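Local coordinates for autophagy protein 5 (Saccharomyces cerevisiae, PDB 2DYO) that takes part in autophagic vesicle formation and cytoplasm-to-vacuole transport, and is required for selective degradation of the nucleus and of mitochondria, at residues V20-D23 and P24-M28; P53-W56 and N57-S61; P230-K233 and D234-G237. One frame throughout, in Å; residues are numbered along the deposited sequence.

Contact 1 (V20-D23 and P24-M28); sequences VSID and PSFLM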
loop_
_atom_site.group_PDB
_atom_site.type_symbol
_atom_site.label_atom_id
_atom_site.label_comp_id
_atom_site.label_asym_id
_atom_site.label_seq_id
_atom_site.Cartn_x
_atom_site.Cartn_y
_atom_site.Cartn_z
ATOM N N VAL A 20 -6.509 -7.734 -12.925
ATOM C CA VAL A 20 -6.916 -8.825 -12.053
ATOM C C VAL A 20 -7.455 -9.999 -12.862
ATOM O O VAL A 20 -8.303 -9.827 -13.740
ATOM C CB VAL A 20 -8.009 -8.371 -11.055
ATOM C CG1 VAL A 20 -8.437 -9.550 -10.185
ATOM C CG2 VAL A 20 -7.482 -7.237 -10.183
ATOM N N SER A 21 -6.958 -11.191 -12.563
ATOM C CA SER A 21 -7.417 -12.391 -13.245
ATOM C C SER A 21 -7.999 -13.337 -12.207
ATOM O O SER A 21 -7.420 -13.537 -11.139
ATOM C CB SER A 21 -6.260 -13.072 -13.973
ATOM O OG SER A 21 -5.269 -13.482 -13.052
ATOM N N ILE A 22 -9.151 -13.912 -12.525
ATOM C CA ILE A 22 -9.831 -14.838 -11.627
ATOM C C ILE A 22 -9.533 -16.263 -12.070
ATOM O O ILE A 22 -9.943 -16.666 -13.158
ATOM C CB ILE A 22 -11.362 -14.628 -11.675
ATOM C CG1 ILE A 22 -11.694 -13.145 -11.479
ATOM C CG2 ILE A 22 -12.042 -15.489 -10.620
ATOM C CD1 ILE A 22 -11.159 -12.550 -10.190
ATOM N N ASP A 23 -8.823 -17.026 -11.239
ATOM C CA ASP A 23 -8.501 -18.406 -11.595
ATOM C C ASP A 23 -9.760 -19.186 -11.947
ATOM O O ASP A 23 -10.801 -19.012 -11.322
ATOM C CB ASP A 23 -7.769 -19.117 -10.457
ATOM C CG ASP A 23 -6.282 -18.820 -10.442
ATOM O OD1 ASP A 23 -5.549 -19.522 -9.713
ATOM O OD2 ASP A 23 -5.842 -17.888 -11.151
ATOM N N PRO A 24 -9.672 -20.063 -12.957
ATOM C CA PRO A 24 -10.820 -20.869 -13.384
ATOM C C PRO A 24 -11.429 -21.707 -12.261
ATOM O O PRO A 24 -12.590 -22.111 -12.338
ATOM C CB PRO A 24 -10.243 -21.720 -14.518
ATOM C CG PRO A 24 -8.792 -21.835 -14.159
ATOM C CD PRO A 24 -8.462 -20.434 -13.708
ATOM N N SER A 25 -10.649 -21.952 -11.213
ATOM C CA SER A 25 -11.122 -22.731 -10.076
ATOM C C SER A 25 -12.397 -22.131 -9.480
ATOM O O SER A 25 -13.194 -22.841 -8.869
ATOM C CB SER A 25 -10.033 -22.808 -9.002
ATOM O OG SER A 25 -9.655 -21.514 -8.564
ATOM N N PHE A 26 -12.585 -20.826 -9.668
ATOM C CA PHE A 26 -13.759 -20.111 -9.155
ATOM C C PHE A 26 -14.937 -20.144 -10.123
ATOM O O PHE A 26 -16.088 -19.967 -9.722
ATOM C CB PHE A 26 -13.441 -18.625 -8.913
ATOM C CG PHE A 26 -12.520 -18.361 -7.757
ATOM C CD1 PHE A 26 -11.162 -18.644 -7.845
ATOM C CD2 PHE A 26 -13.011 -17.792 -6.586
ATOM C CE1 PHE A 26 -10.306 -18.361 -6.783
ATOM C CE2 PHE A 26 -12.166 -17.506 -5.520
ATOM C CZ PHE A 26 -10.813 -17.791 -5.618
ATOM N N LEU A 27 -14.641 -20.370 -11.399
ATOM C CA LEU A 27 -15.666 -20.338 -12.432
ATOM C C LEU A 27 -16.183 -21.654 -13.002
ATOM O O LEU A 27 -15.542 -22.704 -12.914
ATOM C CB LEU A 27 -15.170 -19.442 -13.569
ATOM C CG LEU A 27 -14.634 -18.093 -13.068
ATOM C CD1 LEU A 27 -13.898 -17.367 -14.182
ATOM C CD2 LEU A 27 -15.784 -17.248 -12.537
ATOM N N MET A 28 -17.371 -21.567 -13.592
ATOM C CA MET A 28 -18.028 -22.709 -14.210
ATOM C C MET A 28 -17.419 -22.948 -15.584
ATOM O O MET A 28 -17.347 -22.041 -16.414
ATOM C CB MET A 28 -19.532 -22.449 -14.331
ATOM C CG MET A 28 -20.358 -23.051 -13.194
ATOM S SD MET A 28 -22.060 -22.418 -13.035
ATOM C CE MET A 28 -22.155 -21.217 -14.409
HETATM O O HOH W 1 -7.271 -21.260 -7.644
#
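The aromatic ring of Phe26 presents an edge to the carbonyl oxygen of Asp23, which lies near the ring plane 3.5 Å from CD1. Ile22 CG2 lies oblique to the ring, 3.8 Å from Phe26 CB, and the two side chains cross at about a right angle. Beyond this turn the ring meets that of Phe75 with the planes at about 45°. In Phe26, CG lies beside the backbone N (chi1 -70°), which keeps the ring next to the oxygen that this N-H also uses. The bond from Phe26 N to Asp23 O is 3.0 Å long and nearly straight at 168°, although the donor sits above the carbonyl plane. A second bond of the same three-residue span, Leu27 N to Pro24 O at 2.8 Å, continues the short 3-10 turn.

The turn follows directly on strand 15-22, a strand of the ubiquitin-like beta-grasp sheet of the UblA domain, flanked by strands 37-43 and 118-126. Here the chain leaves the sheet, and Leu27 adds a looser apolar contact, its CG 4.4 Å from Ile22 CG2.

On the polar side a water bridges the two segments: it donates to Asp23 OD1 at 3.2 Å and lies 2.6 Å from Ser25 OG. The Ser25 hydroxyl oxygen also passes 3.6 Å from Asp23 CB.

Contact 2 (P53-W56 and N57-S61); sequences PLIW and NKIKS
Ile59 holds CG1 between its backbone N and carbonyl carbon (chi1 64°), and with chi2 extended this carries CD1 back along the helix to Trp56 and Ile55. In Trp56, chi1 of -72° and chi2 of 131° together turn the six-membered ring of the indole towards the isoleucine. Ile59 CD1 then lies 3.7 Å from Trp56 CZ3 and equally close to CE3, approaching the ring obliquely. Ile55 runs alongside Ile59 and points the same way, its CG2 4.1 Å from Ile59 CD1. Replacing Ile59 by an alanine would probably leave Trp56 CE3 and CZ3 and the CG2 methyl of Ile55 without their shared neighbour, and open a gap where the helix faces the sheet through Ile22.

The helix carrying these groups is helix 52-59 of the UblA domain, which packs on strands 15-22 and 37-43. Asn57 N bonds to Pro53 O at 3.0 Å in the regular four-residue step. Further on, Ile55 O takes two donors: Lys58 N, 3.0 Å away and above the carbonyl plane, and Ile59 N at 3.2 Å, almost along the C=O axis.

On the solvent side Lys60 NZ donates to Asn57 OD1 at 3.0 Å, while a water joins Asn57 ND2 to Leu54 O. With both ends of the Asn57 amide engaged, its turning is probably limited. Lys58 points another way, and its ammonium group is held by two carbonyl oxygens outside the helix, those of Val37 and Glu34.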
loop_
_atom_site.group_PDB
_atom_site.type_symbol
_atom_site.label_atom_id
_atom_site.label_comp_id
_atom_site.label_asym_id
_atom_site.label_seq_id
_atom_site.Cartn_x
_atom_site.Cartn_y
_atom_site.Cartn_z
ATOM N N PRO A 53 -15.822 -6.709 -3.514
ATOM C CA PRO A 53 -17.222 -6.517 -3.911
ATOM C C PRO A 53 -17.340 -6.418 -5.431
ATOM O O PRO A 53 -18.230 -7.014 -6.042
ATOM C CB PRO A 53 -17.598 -5.209 -3.218
ATOM C CG PRO A 53 -16.786 -5.264 -1.960
ATOM C CD PRO A 53 -15.438 -5.733 -2.477
ATOM N N LEU A 54 -16.427 -5.657 -6.030
ATOM C CA LEU A 54 -16.399 -5.464 -7.475
ATOM C C LEU A 54 -16.158 -6.799 -8.180
ATOM O O LEU A 54 -16.768 -7.094 -9.208
ATOM C CB LEU A 54 -15.287 -4.475 -7.841
ATOM C CG LEU A 54 -15.100 -4.135 -9.319
ATOM C CD1 LEU A 54 -16.265 -3.282 -9.792
ATOM C CD2 LEU A 54 -13.785 -3.383 -9.512
ATOM N N ILE A 55 -15.260 -7.600 -7.619
ATOM C CA ILE A 55 -14.939 -8.902 -8.186
ATOM C C ILE A 55 -16.125 -9.861 -8.086
ATOM O O ILE A 55 -16.565 -10.437 -9.087
ATOM C CB ILE A 55 -13.726 -9.532 -7.468
ATOM C CG1 ILE A 55 -12.472 -8.696 -7.743
ATOM C CG2 ILE A 55 -13.526 -10.972 -7.933
ATOM C CD1 ILE A 55 -11.217 -9.227 -7.078
ATOM N N TRP A 56 -16.642 -10.034 -6.876
ATOM C CA TRP A 56 -17.769 -10.926 -6.663
ATOM C C TRP A 56 -18.958 -10.567 -7.551
ATOM O O TRP A 56 -19.538 -11.439 -8.201
ATOM C CB TRP A 56 -18.181 -10.903 -5.189
ATOM C CG TRP A 56 -17.198 -11.596 -4.281
ATOM C CD1 TRP A 56 -16.670 -11.108 -3.118
ATOM C CD2 TRP A 56 -16.643 -12.904 -4.454
ATOM N NE1 TRP A 56 -15.822 -12.033 -2.557
ATOM C CE2 TRP A 56 -15.787 -13.145 -3.356
ATOM C CE3 TRP A 56 -16.789 -13.899 -5.429
ATOM C CZ2 TRP A 56 -15.077 -14.340 -3.207
ATOM C CZ3 TRP A 56 -16.082 -15.090 -5.281
ATOM C CH2 TRP A 56 -15.237 -15.298 -4.176
ATOM N N ASN A 57 -19.315 -9.288 -7.590
ATOM C CA ASN A 57 -20.444 -8.847 -8.402
ATOM C C ASN A 57 -20.316 -9.218 -9.876
ATOM O O ASN A 57 -21.319 -9.379 -10.564
ATOM C CB ASN A 57 -20.634 -7.334 -8.296
ATOM C CG ASN A 57 -21.755 -6.828 -9.194
ATOM O OD1 ASN A 57 -22.925 -7.162 -8.993
ATOM N ND2 ASN A 57 -21.400 -6.030 -10.193
ATOM N N LYS A 58 -19.088 -9.356 -10.364
ATOM C CA LYS A 58 -18.885 -9.685 -11.769
ATOM C C LYS A 58 -18.895 -11.175 -12.079
ATOM O O LYS A 58 -19.301 -11.577 -13.168
ATOM C CB LYS A 58 -17.573 -9.076 -12.279
ATOM C CG LYS A 58 -17.329 -9.349 -13.758
ATOM C CD LYS A 58 -16.070 -8.675 -14.278
ATOM C CE LYS A 58 -15.970 -8.840 -15.787
ATOM N NZ LYS A 58 -14.814 -8.118 -16.376
ATOM N N ILE A 59 -18.458 -11.995 -11.130
ATOM C CA ILE A 59 -18.403 -13.437 -11.352
ATOM C C ILE A 59 -19.495 -14.234 -10.637
ATOM O O ILE A 59 -19.578 -15.452 -10.792
ATOM C CB ILE A 59 -17.032 -14.004 -10.918
ATOM C CG1 ILE A 59 -16.846 -13.829 -9.407
ATOM C CG2 ILE A 59 -15.917 -13.290 -11.661
ATOM C CD1 ILE A 59 -15.569 -14.447 -8.870
ATOM N N LYS A 60 -20.328 -13.549 -9.863
ATOM C CA LYS A 60 -21.391 -14.203 -9.108
ATOM C C LYS A 60 -22.201 -15.222 -9.909
ATOM O O LYS A 60 -22.343 -16.370 -9.497
ATOM C CB LYS A 60 -22.332 -13.149 -8.519
ATOM C CG LYS A 60 -22.882 -12.179 -9.544
ATOM C CD LYS A 60 -23.754 -11.112 -8.901
ATOM C CE LYS A 60 -24.257 -10.128 -9.948
ATOM N NZ LYS A 60 -25.165 -9.095 -9.375
ATOM N N SER A 61 -22.717 -14.801 -11.056
ATOM C CA SER A 61 -23.533 -15.670 -11.897
ATOM C C SER A 61 -22.811 -16.852 -12.541
ATOM O O SER A 61 -23.458 -17.732 -13.108
ATOM C CB SER A 61 -24.205 -14.838 -12.993
ATOM O OG SER A 61 -25.043 -13.843 -12.429
HETATM O O HOH W 2 -18.352 -5.746 -11.113
#

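Contact 3 (P230-K233 and D234-G237); sequences PTLK and DIEG
Thr231 and Asp234 are tied by two reciprocal hydrogen bonds between side chain and backbone. Asp234 N donates to Thr231 OG1 at 3.1 Å, and Thr231 N donates to Asp234 OD1, also at 3.1 Å, meeting the carboxylate from above its plane. The threonine hydroxyl is placed for this by chi1 of 62°, which sets OG1 between the backbone N and the carbonyl carbon.

Backbone bonds close the turn behind them. Ile235 N binds Leu232 O, and Glu236 N binds Lys233 O at 3.0 Å; in each the donor stands well above the carbonyl plane.

The Thr231-Asp234 exchange resembles the bond pattern of a capping box, though it lies ahead of helix 236-239, where Ile235 is the N-cap. That helix lies in the connection between strands 218-219 and 251-255 of the ubiquitin-like UblB domain.

Apolar contacts flank this turn. Pro230 CB is 4.2 Å from Ile235 CG2, and Leu232 CD2 stands 4.4 Å from Ile235 CD1. Both Leu232 and Ile235 are buried against Leu266 of helix 266-273.

Charged groups meet on the exposed side. The Lys233 chain bends at chi2 (75°) and crosses Glu236 obliquely, giving a long salt bridge of 3.6 Å from NZ to OE2, with Lys233 CE nearer to that oxygen at 3.2 Å. A water donates to Glu236 OE1 and, weakly, to Lys233 O.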
loop_
_atom_site.group_PDB
_atom_site.type_symbol
_atom_site.label_atom_id
_atom_site.label_comp_id
_atom_site.label_asym_id
_atom_site.label_seq_id
_atom_site.Cartn_x
_atom_site.Cartn_y
_atom_site.Cartn_z
ATOM N N PRO A 230 17.573 12.502 13.170
ATOM C CA PRO A 230 18.350 11.643 12.273
ATOM C C PRO A 230 17.991 11.655 10.792
ATOM O O PRO A 230 16.845 11.895 10.404
ATOM C CB PRO A 230 18.170 10.254 12.889
ATOM C CG PRO A 230 16.788 10.311 13.424
ATOM C CD PRO A 230 16.735 11.695 14.073
ATOM N N THR A 231 19.003 11.388 9.977
ATOM C CA THR A 231 18.856 11.291 8.535
ATOM C C THR A 231 18.798 9.785 8.273
ATOM O O THR A 231 19.006 8.988 9.190
ATOM C CB THR A 231 20.088 11.840 7.808
ATOM O OG1 THR A 231 21.228 11.055 8.179
ATOM C CG2 THR A 231 20.342 13.297 8.188
ATOM N N LEU A 232 18.509 9.385 7.040
ATOM C CA LEU A 232 18.475 7.956 6.732
ATOM C C LEU A 232 19.850 7.344 6.996
ATOM O O LEU A 232 19.955 6.218 7.484
ATOM C CB LEU A 232 18.081 7.723 5.275
ATOM C CG LEU A 232 16.609 7.965 4.928
ATOM C CD1 LEU A 232 16.363 7.630 3.457
ATOM C CD2 LEU A 232 15.722 7.098 5.826
ATOM N N LYS A 233 20.904 8.086 6.669
ATOM C CA LYS A 233 22.265 7.598 6.892
ATOM C C LYS A 233 22.488 7.340 8.378
ATOM O O LYS A 233 23.142 6.371 8.757
ATOM C CB LYS A 233 23.292 8.619 6.401
ATOM C CG LYS A 233 24.742 8.178 6.579
ATOM C CD LYS A 233 25.126 7.126 5.546
ATOM C CE LYS A 233 26.618 6.792 5.609
ATOM N NZ LYS A 233 27.041 5.985 4.420
ATOM N N ASP A 234 21.942 8.215 9.214
ATOM C CA ASP A 234 22.069 8.086 10.661
ATOM C C ASP A 234 21.497 6.770 11.186
ATOM O O ASP A 234 21.928 6.271 12.227
ATOM C CB ASP A 234 21.358 9.247 11.360
ATOM C CG ASP A 234 22.179 10.516 11.373
ATOM O OD1 ASP A 234 21.604 11.584 11.672
ATOM O OD2 ASP A 234 23.397 10.445 11.100
ATOM N N ILE A 235 20.514 6.211 10.487
ATOM C CA ILE A 235 19.940 4.954 10.944
ATOM C C ILE A 235 20.365 3.807 10.042
ATOM O O ILE A 235 19.654 2.809 9.910
ATOM C CB ILE A 235 18.394 5.014 11.007
ATOM C CG1 ILE A 235 17.804 5.194 9.610
ATOM C CG2 ILE A 235 17.957 6.141 11.925
ATOM C CD1 ILE A 235 16.298 4.903 9.550
ATOM N N GLU A 236 21.535 3.962 9.426
ATOM C CA GLU A 236 22.094 2.957 8.531
ATOM C C GLU A 236 22.241 1.624 9.258
ATOM O O GLU A 236 22.311 0.571 8.626
ATOM C CB GLU A 236 23.470 3.410 8.021
ATOM C CG GLU A 236 24.502 3.585 9.137
ATOM C CD GLU A 236 25.854 4.096 8.647
ATOM O OE1 GLU A 236 26.714 4.412 9.502
ATOM O OE2 GLU A 236 26.065 4.179 7.418
ATOM N N GLY A 237 22.290 1.687 10.584
ATOM C CA GLY A 237 22.435 0.483 11.385
ATOM C C GLY A 237 21.178 -0.373 11.401
ATOM O O GLY A 237 21.242 -1.569 11.693
HETATM O O HOH W 3 25.784 6.592 10.722
#

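Overall arrangement
Contacts 1 and 2 are neighbours in the UblA domain, their centres 11 Å apart, and join the end of strand 15-22 to the helix that packs on its sheet. Between them Ile22 CD1 lies 3.6 Å from Ile55 CG2, Leu27 CD2 lies 3.8 Å from Ile59 CB, and Phe26 CE2 approaches Trp56 CH2. Contact 3 belongs to the UblB domain on the opposite side of the chain's centre, about 46 Å from contact 1 and 47 Å from contact 2 between centres, and touches neither. None of the three includes Lys152, the residue conjugated to Atg12 in the cell, a linkage absent from this structure.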